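Local coordinates for outer membrane protein assembly factor BamA (Haemophilus ducreyi, PDB 4K3C) that probably serves, as the core of the Bam complex, to assemble and insert beta-barrel proteins into the outer membrane, at residues D217-G223 against S249-P255; N259-G265 against L310-Y316; T351-Y356 against I367-G372; G371-N377 against N429-A434. All coordinates share one frame; numbering follows the deposited sequence.

Interaction 1: D217-G223 against S249-P255; sequences DGVSLGG and SGTLGFP
Val-219 and Phe-254 lie side by side and point the same way, so the forked methyl end of the valine is set against one side of the ring. CG2 of Val-219 is 3.6 Å from CD1 of Phe-254, and CG1 of Val-219 is equally far, 3.6 Å, from CE1 of Phe-254. The approach to the ring is oblique. With CG1 of Val-219 opposite its own backbone N (chi1 177°) and CG2 beside that N, both methyls reach the phenyl group. Two residues further on, along the same face, Leu-221 meets Leu-252 at an angle, branch end against branch end, with 3.6 Å between Leu-221 CD2 and Leu-252 CD2. CD2 of Leu-252 also comes within 4.1 Å of CG1 of Val-219, which joins the two apolar pairs into one patch.

The other face is polar. A water that donates to Thr-251 O (2.8 Å) is also hydrogen-bonded to the hydroxyl of Ser-220. Between the faces, the backbones of Ser-220 and Gly-253 exchange two hydrogen bonds, with 2.8 Å from Ser-220 N to Gly-253 O, and Gly-222 and Thr-251 form a second such pair. The short strand axes run antiparallel, at 161°.

These segments belong to the hairpin of strands 220-231 and 242-254 in the barrel wall. On one flank Leu-221 and Gly-223 bond through their backbones to Glu-211 and Tyr-209 of strand 202-211; on the other, Gly-250 and Leu-252 bond to Leu-266 and Leu-264 of strand 260-274.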
loop_
_atom_site.group_PDB
_atom_site.type_symbol
_atom_site.label_atom_id
_atom_site.label_comp_id
_atom_site.label_asym_id
_atom_site.label_seq_id
_atom_site.Cartn_x
_atom_site.Cartn_y
_atom_site.Cartn_z
ATOM N N ASP A 217 -19.840 -5.813 -0.611
ATOM C CA ASP A 217 -19.354 -4.820 -1.540
ATOM C C ASP A 217 -17.847 -4.578 -1.397
ATOM O O ASP A 217 -17.282 -3.704 -2.063
ATOM C CB ASP A 217 -20.147 -3.525 -1.337
ATOM C CG ASP A 217 -21.588 -3.783 -0.887
ATOM O OD1 ASP A 217 -22.256 -4.679 -1.449
ATOM O OD2 ASP A 217 -22.052 -3.088 0.039
ATOM N N GLY A 218 -17.194 -5.338 -0.526
ATOM C CA GLY A 218 -15.748 -5.273 -0.430
ATOM C C GLY A 218 -15.155 -4.439 0.694
ATOM O O GLY A 218 -13.934 -4.283 0.773
ATOM N N VAL A 219 -15.994 -3.888 1.564
ATOM C CA VAL A 219 -15.471 -3.174 2.729
ATOM C C VAL A 219 -14.732 -4.163 3.624
ATOM O O VAL A 219 -15.230 -5.262 3.879
ATOM C CB VAL A 219 -16.594 -2.482 3.534
ATOM C CG1 VAL A 219 -16.026 -1.819 4.786
ATOM C CG2 VAL A 219 -17.307 -1.470 2.666
ATOM N N SER A 220 -13.544 -3.788 4.089
ATOM C CA SER A 220 -12.749 -4.687 4.921
ATOM C C SER A 220 -12.787 -4.308 6.405
ATOM O O SER A 220 -12.894 -3.131 6.756
ATOM C CB SER A 220 -11.300 -4.728 4.435
ATOM O OG SER A 220 -10.620 -3.526 4.758
ATOM N N LEU A 221 -12.687 -5.310 7.273
ATOM C CA LEU A 221 -12.621 -5.049 8.701
ATOM C C LEU A 221 -11.342 -5.631 9.243
ATOM O O LEU A 221 -11.179 -6.834 9.277
ATOM C CB LEU A 221 -13.812 -5.664 9.433
ATOM C CG LEU A 221 -14.270 -4.997 10.736
ATOM C CD1 LEU A 221 -14.357 -6.014 11.875
ATOM C CD2 LEU A 221 -13.371 -3.802 11.100
ATOM N N GLY A 222 -10.429 -4.764 9.654
ATOM C CA GLY A 222 -9.179 -5.192 10.242
ATOM C C GLY A 222 -9.187 -5.065 11.755
ATOM O O GLY A 222 -9.627 -4.062 12.317
ATOM N N GLY A 223 -8.695 -6.093 12.431
ATOM C CA GLY A 223 -8.486 -6.016 13.862
ATOM C C GLY A 223 -7.014 -6.156 14.176
ATOM O O GLY A 223 -6.302 -6.908 13.510
ATOM N N SER A 249 -7.284 -2.377 18.075
ATOM C CA SER A 249 -7.931 -1.454 17.166
ATOM C C SER A 249 -8.643 -2.111 16.020
ATOM O O SER A 249 -8.158 -3.075 15.437
ATOM C CB SER A 249 -6.886 -0.532 16.575
ATOM O OG SER A 249 -6.276 -1.162 15.470
ATOM N N GLY A 250 -9.778 -1.541 15.659
ATOM C CA GLY A 250 -10.518 -2.030 14.517
ATOM C C GLY A 250 -10.553 -0.949 13.477
ATOM O O GLY A 250 -10.837 0.199 13.792
ATOM N N THR A 251 -10.224 -1.288 12.239
ATOM C CA THR A 251 -10.260 -0.278 11.200
ATOM C C THR A 251 -10.944 -0.740 9.905
ATOM O O THR A 251 -10.574 -1.764 9.333
ATOM C CB THR A 251 -8.862 0.342 10.900
ATOM O OG1 THR A 251 -8.355 -0.196 9.678
ATOM C CG2 THR A 251 -7.855 0.131 12.047
ATOM N N LEU A 252 -11.938 0.049 9.471
ATOM C CA LEU A 252 -12.770 -0.217 8.300
ATOM C C LEU A 252 -12.136 0.318 7.045
ATOM O O LEU A 252 -11.851 1.502 6.965
ATOM C CB LEU A 252 -14.127 0.455 8.472
ATOM C CG LEU A 252 -15.183 -0.294 9.296
ATOM C CD1 LEU A 252 -16.556 0.353 9.215
ATOM C CD2 LEU A 252 -15.272 -1.736 8.842
ATOM N N GLY A 253 -11.922 -0.550 6.059
ATOM C CA GLY A 253 -11.308 -0.160 4.796
ATOM C C GLY A 253 -12.306 -0.162 3.657
ATOM O O GLY A 253 -13.157 -1.053 3.579
ATOM N N PHE A 254 -12.206 0.838 2.781
ATOM C CA PHE A 254 -13.194 1.076 1.724
ATOM C C PHE A 254 -12.513 1.198 0.379
ATOM O O PHE A 254 -11.771 2.152 0.150
ATOM C CB PHE A 254 -13.965 2.344 2.023
ATOM C CG PHE A 254 -14.641 2.327 3.357
ATOM C CD1 PHE A 254 -15.912 1.768 3.503
ATOM C CD2 PHE A 254 -14.008 2.852 4.474
ATOM C CE1 PHE A 254 -16.537 1.749 4.729
ATOM C CE2 PHE A 254 -14.624 2.831 5.715
ATOM C CZ PHE A 254 -15.890 2.279 5.842
ATOM N N PRO A 255 -12.763 0.226 -0.514
ATOM C CA PRO A 255 -12.045 0.022 -1.779
ATOM C C PRO A 255 -12.728 0.624 -2.983
ATOM O O PRO A 255 -13.336 -0.128 -3.732
ATOM C CB PRO A 255 -12.051 -1.501 -1.924
ATOM C CG PRO A 255 -13.317 -1.923 -1.269
ATOM C CD PRO A 255 -13.650 -0.906 -0.197
HETATM O O HOH W 1 -9.673 -3.225 7.086
#

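Interaction 2: N259-G265 against L310-Y316; sequences NNSYYLG and LSFGWNY
Asn-315 O draws three partners: a water, Ser-261 N and the CA of Asn-260. The water donates to it at 2.8 Å and also hydrogen-bonds to the hydroxyl of Ser-261. Ser-261 N adds only a weak bond, since its N-H is bent to 127°, and the CA of Asn-260 supplies a C-H...O contact. In return Asn-315 N donates to Ser-261 O at 2.7 Å.

On the same face as Ser-261, the Tyr-263 ring lies flat over Gly-313. CA of Gly-313 is 3.6 Å from the ring centroid and 26° off its normal, a CH-pi contact. The chi1 of 63° sets CG of Tyr-263 between its own backbone N and carbonyl carbon, folding the ring across to the partner strand. At the ring's edge, near its plane, ND2 of Asn-315 is 3.7 Å from CE2 of Tyr-263, while OD1 of Asn-315 bonds to Asn-332. The geometry fits the mortise-tenon (glycine-aromatic) pairs described in outer-membrane barrels.

The opposite face is mainly apolar and aromatic: CD2 of Leu-264 packs 3.8 Å from CB of Phe-312. Tyr-262 and Trp-314 run alongside each other, but their modelled contact is too short to trust in detail.

Strand 303-317 is flanked beyond by strand 328-338, which the side chains of Tyr-263 and Trp-314 touch at Ser-334 and Ile-333; strand 242-254 borders strand 260-274 on its other side.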
loop_
_atom_site.group_PDB
_atom_site.type_symbol
_atom_site.label_atom_id
_atom_site.label_comp_id
_atom_site.label_asym_id
_atom_site.label_seq_id
_atom_site.Cartn_x
_atom_site.Cartn_y
_atom_site.Cartn_z
ATOM N N ASN A 259 -7.597 3.275 -7.735
ATOM C CA ASN A 259 -6.586 4.275 -7.489
ATOM C C ASN A 259 -6.864 5.023 -6.191
ATOM O O ASN A 259 -6.012 5.767 -5.708
ATOM C CB ASN A 259 -6.494 5.242 -8.667
ATOM C CG ASN A 259 -5.764 4.643 -9.843
ATOM O OD1 ASN A 259 -5.376 3.475 -9.817
ATOM N ND2 ASN A 259 -5.572 5.436 -10.885
ATOM N N ASN A 260 -8.053 4.823 -5.625
ATOM C CA ASN A 260 -8.403 5.495 -4.378
ATOM C C ASN A 260 -8.993 4.551 -3.369
ATOM O O ASN A 260 -9.616 3.565 -3.732
ATOM C CB ASN A 260 -9.388 6.638 -4.613
ATOM C CG ASN A 260 -8.975 7.539 -5.750
ATOM O OD1 ASN A 260 -9.169 7.200 -6.917
ATOM N ND2 ASN A 260 -8.403 8.693 -5.421
ATOM N N SER A 261 -8.795 4.867 -2.095
ATOM C CA SER A 261 -9.424 4.122 -1.015
ATOM C C SER A 261 -9.414 4.938 0.284
ATOM O O SER A 261 -8.598 5.846 0.455
ATOM C CB SER A 261 -8.736 2.774 -0.836
ATOM O OG SER A 261 -7.331 2.932 -0.859
ATOM N N TYR A 262 -10.336 4.628 1.186
ATOM C CA TYR A 262 -10.455 5.364 2.429
ATOM C C TYR A 262 -10.351 4.373 3.533
ATOM O O TYR A 262 -10.401 3.171 3.298
ATOM C CB TYR A 262 -11.799 6.101 2.495
ATOM C CG TYR A 262 -11.901 7.026 1.328
ATOM C CD1 TYR A 262 -11.341 8.300 1.373
ATOM C CD2 TYR A 262 -12.461 6.593 0.133
ATOM C CE1 TYR A 262 -11.382 9.135 0.271
ATOM C CE2 TYR A 262 -12.501 7.422 -0.975
ATOM C CZ TYR A 262 -11.956 8.687 -0.904
ATOM O OH TYR A 262 -12.005 9.487 -2.019
ATOM N N TYR A 263 -10.176 4.864 4.745
ATOM C CA TYR A 263 -10.362 3.996 5.894
ATOM C C TYR A 263 -10.864 4.812 7.084
ATOM O O TYR A 263 -10.627 6.029 7.170
ATOM C CB TYR A 263 -9.087 3.230 6.212
ATOM C CG TYR A 263 -7.949 4.133 6.597
ATOM C CD1 TYR A 263 -7.834 4.625 7.894
ATOM C CD2 TYR A 263 -6.993 4.500 5.682
ATOM C CE1 TYR A 263 -6.809 5.454 8.265
ATOM C CE2 TYR A 263 -5.951 5.338 6.050
ATOM C CZ TYR A 263 -5.869 5.809 7.346
ATOM O OH TYR A 263 -4.843 6.648 7.731
ATOM N N LEU A 264 -11.605 4.139 7.958
ATOM C CA LEU A 264 -12.028 4.685 9.239
ATOM C C LEU A 264 -11.643 3.670 10.305
ATOM O O LEU A 264 -11.882 2.473 10.136
ATOM C CB LEU A 264 -13.540 4.868 9.274
ATOM C CG LEU A 264 -14.188 6.207 8.921
ATOM C CD1 LEU A 264 -15.700 6.161 9.227
ATOM C CD2 LEU A 264 -13.510 7.399 9.622
ATOM N N GLY A 265 -11.063 4.128 11.405
ATOM C CA GLY A 265 -10.722 3.216 12.486
ATOM C C GLY A 265 -10.991 3.787 13.862
ATOM O O GLY A 265 -10.971 5.000 14.051
ATOM N N LEU A 310 -9.865 8.166 17.033
ATOM C CA LEU A 310 -10.565 8.010 15.755
ATOM C C LEU A 310 -9.601 8.247 14.602
ATOM O O LEU A 310 -8.750 9.139 14.675
ATOM C CB LEU A 310 -11.738 8.976 15.657
ATOM C CG LEU A 310 -12.459 9.010 14.316
ATOM C CD1 LEU A 310 -13.053 7.666 13.984
ATOM C CD2 LEU A 310 -13.524 10.081 14.364
ATOM N N SER A 311 -9.731 7.451 13.542
ATOM C CA SER A 311 -8.774 7.522 12.443
ATOM C C SER A 311 -9.445 7.458 11.093
ATOM O O SER A 311 -10.348 6.642 10.882
ATOM C CB SER A 311 -7.744 6.406 12.542
ATOM O OG SER A 311 -6.915 6.639 13.657
ATOM N N PHE A 312 -8.993 8.327 10.190
ATOM C CA PHE A 312 -9.540 8.428 8.849
ATOM C C PHE A 312 -8.366 8.649 7.935
ATOM O O PHE A 312 -7.396 9.290 8.323
ATOM C CB PHE A 312 -10.509 9.612 8.762
ATOM C CG PHE A 312 -10.414 10.539 9.939
ATOM C CD1 PHE A 312 -9.447 11.529 9.981
ATOM C CD2 PHE A 312 -11.263 10.403 11.018
ATOM C CE1 PHE A 312 -9.343 12.377 11.077
ATOM C CE2 PHE A 312 -11.153 11.246 12.111
ATOM C CZ PHE A 312 -10.195 12.230 12.138
ATOM N N GLY A 313 -8.427 8.100 6.732
ATOM C CA GLY A 313 -7.366 8.329 5.777
ATOM C C GLY A 313 -7.877 8.193 4.363
ATOM O O GLY A 313 -8.942 7.605 4.142
ATOM N N TRP A 314 -7.132 8.741 3.406
ATOM C CA TRP A 314 -7.455 8.560 2.009
ATOM C C TRP A 314 -6.210 8.212 1.229
ATOM O O TRP A 314 -5.158 8.814 1.434
ATOM C CB TRP A 314 -8.082 9.828 1.438
ATOM C CG TRP A 314 -8.048 9.871 -0.055
ATOM C CD1 TRP A 314 -8.626 8.983 -0.923
ATOM C CD2 TRP A 314 -7.391 10.848 -0.862
ATOM N NE1 TRP A 314 -8.375 9.347 -2.208
ATOM C CE2 TRP A 314 -7.618 10.493 -2.208
ATOM C CE3 TRP A 314 -6.631 11.993 -0.581
ATOM C CZ2 TRP A 314 -7.114 11.250 -3.283
ATOM C CZ3 TRP A 314 -6.128 12.741 -1.648
ATOM C CH2 TRP A 314 -6.375 12.363 -2.981
ATOM N N ASN A 315 -6.313 7.250 0.322
ATOM C CA ASN A 315 -5.119 6.770 -0.355
ATOM C C ASN A 315 -5.194 6.705 -1.843
ATOM O O ASN A 315 -5.906 5.873 -2.415
ATOM C CB ASN A 315 -4.687 5.424 0.181
ATOM C CG ASN A 315 -3.913 5.558 1.441
ATOM O OD1 ASN A 315 -2.715 5.870 1.413
ATOM N ND2 ASN A 315 -4.592 5.366 2.574
ATOM N N TYR A 316 -4.417 7.585 -2.456
ATOM C CA TYR A 316 -4.324 7.649 -3.893
ATOM C C TYR A 316 -3.027 6.998 -4.354
ATOM O O TYR A 316 -1.960 7.275 -3.807
ATOM C CB TYR A 316 -4.430 9.105 -4.353
ATOM C CG TYR A 316 -4.230 9.298 -5.838
ATOM C CD1 TYR A 316 -5.284 9.162 -6.737
ATOM C CD2 TYR A 316 -2.982 9.623 -6.347
ATOM C CE1 TYR A 316 -5.082 9.347 -8.103
ATOM C CE2 TYR A 316 -2.780 9.804 -7.698
ATOM C CZ TYR A 316 -3.823 9.663 -8.568
ATOM O OH TYR A 316 -3.581 9.852 -9.907
HETATM O O HOH W 2 -5.038 3.289 -3.052
#

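Interaction 3: T351-Y356 against I367-G372; sequences TNFSGY and IATKGG
The ring of Tyr-356 overlaps the methyl of Ala-368, whose CB sits 4.1 Å from the ring centroid and 28° off its normal, a CH-pi contact over the face. Beyond the methyl, the phenol end crosses the tip of Lys-370, with 3.6 Å between Tyr-356 OH and Lys-370 NZ. The bend at chi4 of the lysine (67°) turns NZ aside at the end of an otherwise extended chain. NZ also has a long, weak ion pair with Glu-437 of strand 430-440. Ser-354, on this same face, brings its CB to 4.1 Å from CG of Lys-370, and its OG is hydrogen-bonded to Ser-330 OG.

On the opposite face, CE2 of Phe-353 lies 3.7 Å from OG1 of Thr-369, and its ring leans back over Gly-355 N in its own strand. The backbones bond through Gly-355 N to Thr-369 O (3.1 Å, 169° at the hydrogen), the reciprocal Thr-369 N to Gly-355 O, and Gly-371 N to Phe-353 O.

The two faces therefore differ in chemistry. The inward face mixes Asn-352, Ser-354 and Lys-370 with the Tyr-356/Ala-368 contact, whereas Phe-353 lies on the surface, consistent with a ring that faces lipid; the long, weak pair with Glu-437 probably offsets some of the charge of Lys-370.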
loop_
_atom_site.group_PDB
_atom_site.type_symbol
_atom_site.label_atom_id
_atom_site.label_comp_id
_atom_site.label_asym_id
_atom_site.label_seq_id
_atom_site.Cartn_x
_atom_site.Cartn_y
_atom_site.Cartn_z
ATOM N N THR A 351 -0.029 14.688 5.105
ATOM C CA THR A 351 -0.244 14.626 3.680
ATOM C C THR A 351 1.013 14.387 2.942
ATOM O O THR A 351 1.877 15.194 3.010
ATOM C CB THR A 351 -0.718 15.955 3.176
ATOM O OG1 THR A 351 -1.673 16.471 4.081
ATOM C CG2 THR A 351 -1.377 15.812 1.854
ATOM N N ASN A 352 1.102 13.307 2.189
ATOM C CA ASN A 352 2.237 13.098 1.324
ATOM C C ASN A 352 1.855 12.953 -0.097
ATOM O O ASN A 352 0.732 12.726 -0.415
ATOM C CB ASN A 352 3.000 11.859 1.680
ATOM C CG ASN A 352 3.078 11.656 3.089
ATOM O OD1 ASN A 352 2.225 11.022 3.645
ATOM N ND2 ASN A 352 4.096 12.188 3.713
ATOM N N PHE A 353 2.857 13.040 -0.941
ATOM C CA PHE A 353 2.706 13.160 -2.344
ATOM C C PHE A 353 3.990 12.652 -2.869
ATOM O O PHE A 353 5.015 12.993 -2.372
ATOM C CB PHE A 353 2.598 14.634 -2.657
ATOM C CG PHE A 353 2.839 14.973 -4.071
ATOM C CD1 PHE A 353 2.093 14.409 -5.060
ATOM C CD2 PHE A 353 3.794 15.882 -4.410
ATOM C CE1 PHE A 353 2.310 14.722 -6.358
ATOM C CE2 PHE A 353 4.007 16.198 -5.707
ATOM C CZ PHE A 353 3.263 15.612 -6.682
ATOM N N SER A 354 3.935 11.812 -3.870
ATOM C CA SER A 354 5.109 11.474 -4.606
ATOM C C SER A 354 4.615 11.304 -6.007
ATOM O O SER A 354 3.579 10.730 -6.214
ATOM C CB SER A 354 5.719 10.202 -4.088
ATOM O OG SER A 354 4.893 9.128 -4.425
ATOM N N GLY A 355 5.344 11.863 -6.956
ATOM C CA GLY A 355 5.000 11.825 -8.351
ATOM C C GLY A 355 6.218 11.725 -9.219
ATOM O O GLY A 355 7.291 12.116 -8.858
ATOM N N TYR A 356 6.013 11.177 -10.388
ATOM C CA TYR A 356 7.083 10.888 -11.333
ATOM C C TYR A 356 6.749 11.398 -12.739
ATOM O O TYR A 356 5.658 11.162 -13.262
ATOM C CB TYR A 356 7.378 9.383 -11.381
ATOM C CG TYR A 356 7.896 8.786 -10.089
ATOM C CD1 TYR A 356 7.068 8.647 -8.986
ATOM C CD2 TYR A 356 9.201 8.326 -9.985
ATOM C CE1 TYR A 356 7.528 8.102 -7.805
ATOM C CE2 TYR A 356 9.668 7.769 -8.804
ATOM C CZ TYR A 356 8.820 7.664 -7.718
ATOM O OH TYR A 356 9.256 7.129 -6.538
ATOM N N ILE A 367 12.021 12.669 -13.796
ATOM C CA ILE A 367 12.150 13.652 -12.733
ATOM C C ILE A 367 11.154 13.240 -11.690
ATOM O O ILE A 367 9.985 13.074 -12.006
ATOM C CB ILE A 367 11.824 15.104 -13.194
ATOM C CG1 ILE A 367 12.890 15.617 -14.148
ATOM C CG2 ILE A 367 11.753 16.058 -12.000
ATOM C CD1 ILE A 367 12.914 17.103 -14.248
ATOM N N ALA A 368 11.610 13.056 -10.456
ATOM C CA ALA A 368 10.708 12.700 -9.365
ATOM C C ALA A 368 10.729 13.753 -8.279
ATOM O O ALA A 368 11.752 14.391 -8.029
ATOM C CB ALA A 368 11.056 11.352 -8.794
ATOM N N THR A 369 9.577 13.940 -7.647
ATOM C CA THR A 369 9.415 14.945 -6.608
ATOM C C THR A 369 8.573 14.320 -5.509
ATOM O O THR A 369 7.784 13.431 -5.784
ATOM C CB THR A 369 8.721 16.227 -7.148
ATOM O OG1 THR A 369 7.321 15.976 -7.350
ATOM C CG2 THR A 369 9.359 16.684 -8.472
ATOM N N LYS A 370 8.767 14.773 -4.271
ATOM C CA LYS A 370 8.076 14.232 -3.094
ATOM C C LYS A 370 7.888 15.381 -2.114
ATOM O O LYS A 370 8.761 16.253 -1.989
ATOM C CB LYS A 370 8.917 13.140 -2.414
ATOM C CG LYS A 370 9.290 11.973 -3.312
ATOM C CD LYS A 370 10.263 11.011 -2.630
ATOM C CE LYS A 370 10.373 9.664 -3.392
ATOM N NZ LYS A 370 11.013 9.712 -4.756
ATOM N N GLY A 371 6.759 15.391 -1.418
ATOM C CA GLY A 371 6.511 16.414 -0.418
ATOM C C GLY A 371 5.644 15.879 0.703
ATOM O O GLY A 371 4.718 15.121 0.462
ATOM N N GLY A 372 5.939 16.269 1.933
ATOM C CA GLY A 372 5.140 15.829 3.050
ATOM C C GLY A 372 4.892 16.921 4.064
ATOM O O GLY A 372 5.759 17.745 4.329
#

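Interaction 4: G371-N377 against N429-A434; sequences GGLAYTN and NAMVNA
The CB, CG and ND2 of Asn-429 run along the carbonyl of Thr-376, while OD1 is hydrogen-bonded elsewhere. CB is 3.3 Å from Thr-376 O, CG follows at 3.5 Å from that oxygen, and ND2 at the tip donates to it at 2.9 Å. The donor arrives nearly along the C=O axis, 171° at the oxygen, although the N-H itself is less straight at 146°. A chi1 of 68° puts CG between the backbone N and carbonyl carbon of Asn-429 and turns the amide toward the partner strand. ND2 is also hydrogen-bonded to Thr-467 OG1, so two acceptors probably fix the amide's orientation. The main chain completes the clamp: Thr-376 N donates to Asn-429 O at 2.9 Å, giving this residue both a side-chain and a backbone bond to Thr-376.

Further on, paired backbone bonds tie Ala-374 to Met-431 and Gly-372 to Asn-433. On one face, Leu-373 and Val-432 lie side by side, CD2 of the leucine 3.9 Å from CG2 of the valine. On the reverse face, CB of Ala-374 meets CB of Met-431 at 4.1 Å.

Strands 366-378 and 430-440 are thus wall neighbours despite 51 residues between these segments. That is the layout of an Omp85 transmembrane barrel, where antiparallel neighbours can be joined by a long extracellular loop; this connection corresponds to the family's loop 6, which folds back into the barrel.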
loop_
_atom_site.group_PDB
_atom_site.type_symbol
_atom_site.label_atom_id
_atom_site.label_comp_id
_atom_site.label_asym_id
_atom_site.label_seq_id
_atom_site.Cartn_x
_atom_site.Cartn_y
_atom_site.Cartn_z
ATOM N N GLY A 371 6.759 15.391 -1.418
ATOM C CA GLY A 371 6.511 16.414 -0.418
ATOM C C GLY A 371 5.644 15.879 0.703
ATOM O O GLY A 371 4.718 15.121 0.462
ATOM N N GLY A 372 5.939 16.269 1.933
ATOM C CA GLY A 372 5.140 15.829 3.050
ATOM C C GLY A 372 4.892 16.921 4.064
ATOM O O GLY A 372 5.759 17.745 4.329
ATOM N N LEU A 373 3.696 16.912 4.640
ATOM C CA LEU A 373 3.282 17.913 5.595
ATOM C C LEU A 373 2.666 17.195 6.776
ATOM O O LEU A 373 1.795 16.340 6.601
ATOM C CB LEU A 373 2.235 18.786 4.940
ATOM C CG LEU A 373 2.365 20.300 5.009
ATOM C CD1 LEU A 373 1.427 20.900 3.963
ATOM C CD2 LEU A 373 2.028 20.814 6.416
ATOM N N ALA A 374 3.123 17.537 7.976
ATOM C CA ALA A 374 2.665 16.883 9.203
ATOM C C ALA A 374 2.392 17.914 10.271
ATOM O O ALA A 374 3.226 18.770 10.540
ATOM C CB ALA A 374 3.700 15.929 9.701
ATOM N N TYR A 375 1.239 17.819 10.909
ATOM C CA TYR A 375 0.883 18.803 11.904
ATOM C C TYR A 375 0.060 18.208 13.032
ATOM O O TYR A 375 -0.928 17.514 12.800
ATOM C CB TYR A 375 0.115 19.943 11.257
ATOM C CG TYR A 375 -0.435 20.914 12.251
ATOM C CD1 TYR A 375 0.403 21.654 13.058
ATOM C CD2 TYR A 375 -1.794 21.089 12.389
ATOM C CE1 TYR A 375 -0.101 22.561 13.978
ATOM C CE2 TYR A 375 -2.316 21.983 13.305
ATOM C CZ TYR A 375 -1.464 22.722 14.091
ATOM O OH TYR A 375 -1.986 23.610 14.996
ATOM N N THR A 376 0.477 18.494 14.259
ATOM C CA THR A 376 -0.260 18.085 15.435
ATOM C C THR A 376 -0.601 19.313 16.233
ATOM O O THR A 376 0.214 20.215 16.365
ATOM C CB THR A 376 0.591 17.174 16.376
ATOM O OG1 THR A 376 1.261 16.168 15.613
ATOM C CG2 THR A 376 -0.285 16.488 17.429
ATOM N N ASN A 377 -1.808 19.347 16.772
ATOM C CA ASN A 377 -2.054 20.169 17.948
ATOM C C ASN A 377 -3.004 19.531 18.946
ATOM O O ASN A 377 -3.572 18.454 18.704
ATOM C CB ASN A 377 -2.495 21.594 17.615
ATOM C CG ASN A 377 -1.845 22.620 18.536
ATOM O OD1 ASN A 377 -2.344 22.914 19.626
ATOM N ND2 ASN A 377 -0.709 23.147 18.109
ATOM N N ASN A 429 5.846 19.994 16.573
ATOM C CA ASN A 429 4.489 19.636 16.160
ATOM C C ASN A 429 4.132 20.032 14.726
ATOM O O ASN A 429 2.952 19.999 14.331
ATOM C CB ASN A 429 3.444 20.199 17.126
ATOM C CG ASN A 429 3.356 21.708 17.063
ATOM O OD1 ASN A 429 4.372 22.397 16.946
ATOM N ND2 ASN A 429 2.143 22.230 17.138
ATOM N N ALA A 430 5.150 20.401 13.952
ATOM C CA ALA A 430 4.959 20.810 12.557
ATOM C C ALA A 430 6.185 20.473 11.742
ATOM O O ALA A 430 7.292 20.884 12.069
ATOM C CB ALA A 430 4.666 22.262 12.461
ATOM N N MET A 431 5.973 19.708 10.684
ATOM C CA MET A 431 7.051 19.236 9.848
ATOM C C MET A 431 6.634 19.492 8.399
ATOM O O MET A 431 5.471 19.311 8.046
ATOM C CB MET A 431 7.306 17.742 10.106
ATOM C CG MET A 431 8.314 17.109 9.178
ATOM S SD MET A 431 9.194 15.684 9.839
ATOM C CE MET A 431 7.899 14.473 9.816
ATOM N N VAL A 432 7.556 19.987 7.584
ATOM C CA VAL A 432 7.372 19.972 6.152
ATOM C C VAL A 432 8.686 19.482 5.570
ATOM O O VAL A 432 9.770 19.814 6.061
ATOM C CB VAL A 432 6.973 21.361 5.554
ATOM C CG1 VAL A 432 6.659 21.231 4.077
ATOM C CG2 VAL A 432 5.765 21.949 6.258
ATOM N N ASN A 433 8.588 18.655 4.545
ATOM C CA ASN A 433 9.766 18.217 3.837
ATOM C C ASN A 433 9.402 18.159 2.371
ATOM O O ASN A 433 8.225 18.043 2.025
ATOM C CB ASN A 433 10.206 16.841 4.322
ATOM C CG ASN A 433 9.210 15.742 3.954
ATOM O OD1 ASN A 433 8.015 15.868 4.189
ATOM N ND2 ASN A 433 9.706 14.668 3.361
ATOM N N ALA A 434 10.398 18.268 1.503
ATOM C CA ALA A 434 10.154 18.049 0.090
ATOM C C ALA A 434 11.442 17.620 -0.545
ATOM O O ALA A 434 12.503 17.682 0.084
ATOM C CB ALA A 434 9.635 19.270 -0.559
#

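Overall arrangement
All four contacts join antiparallel neighbours in the barrel wall. Interactions 1 and 2 adjoin, because strands 242-254 and 260-274 are bonded to each other; interactions 3 and 4 share Gly-371 and Gly-372 on strand 366-378. The two pairs stay apart: nearest atoms of interactions 2 and 3 are about 7 Å distant, with no touch. Interactions 1 to 3 are surface contacts, while interaction 4 is partly buried. Water-linked serines mark 1 and 2, a CH-pi contact of tyrosine on alanine beside a lysine marks 3, and 4 alone has a direct side-chain-to-backbone hydrogen bond. In 1 and 2 the apolar side-chain pairs lie on the outward face; in 3 the tyrosine-alanine contact is inward, and 4 has apolar contacts on both faces.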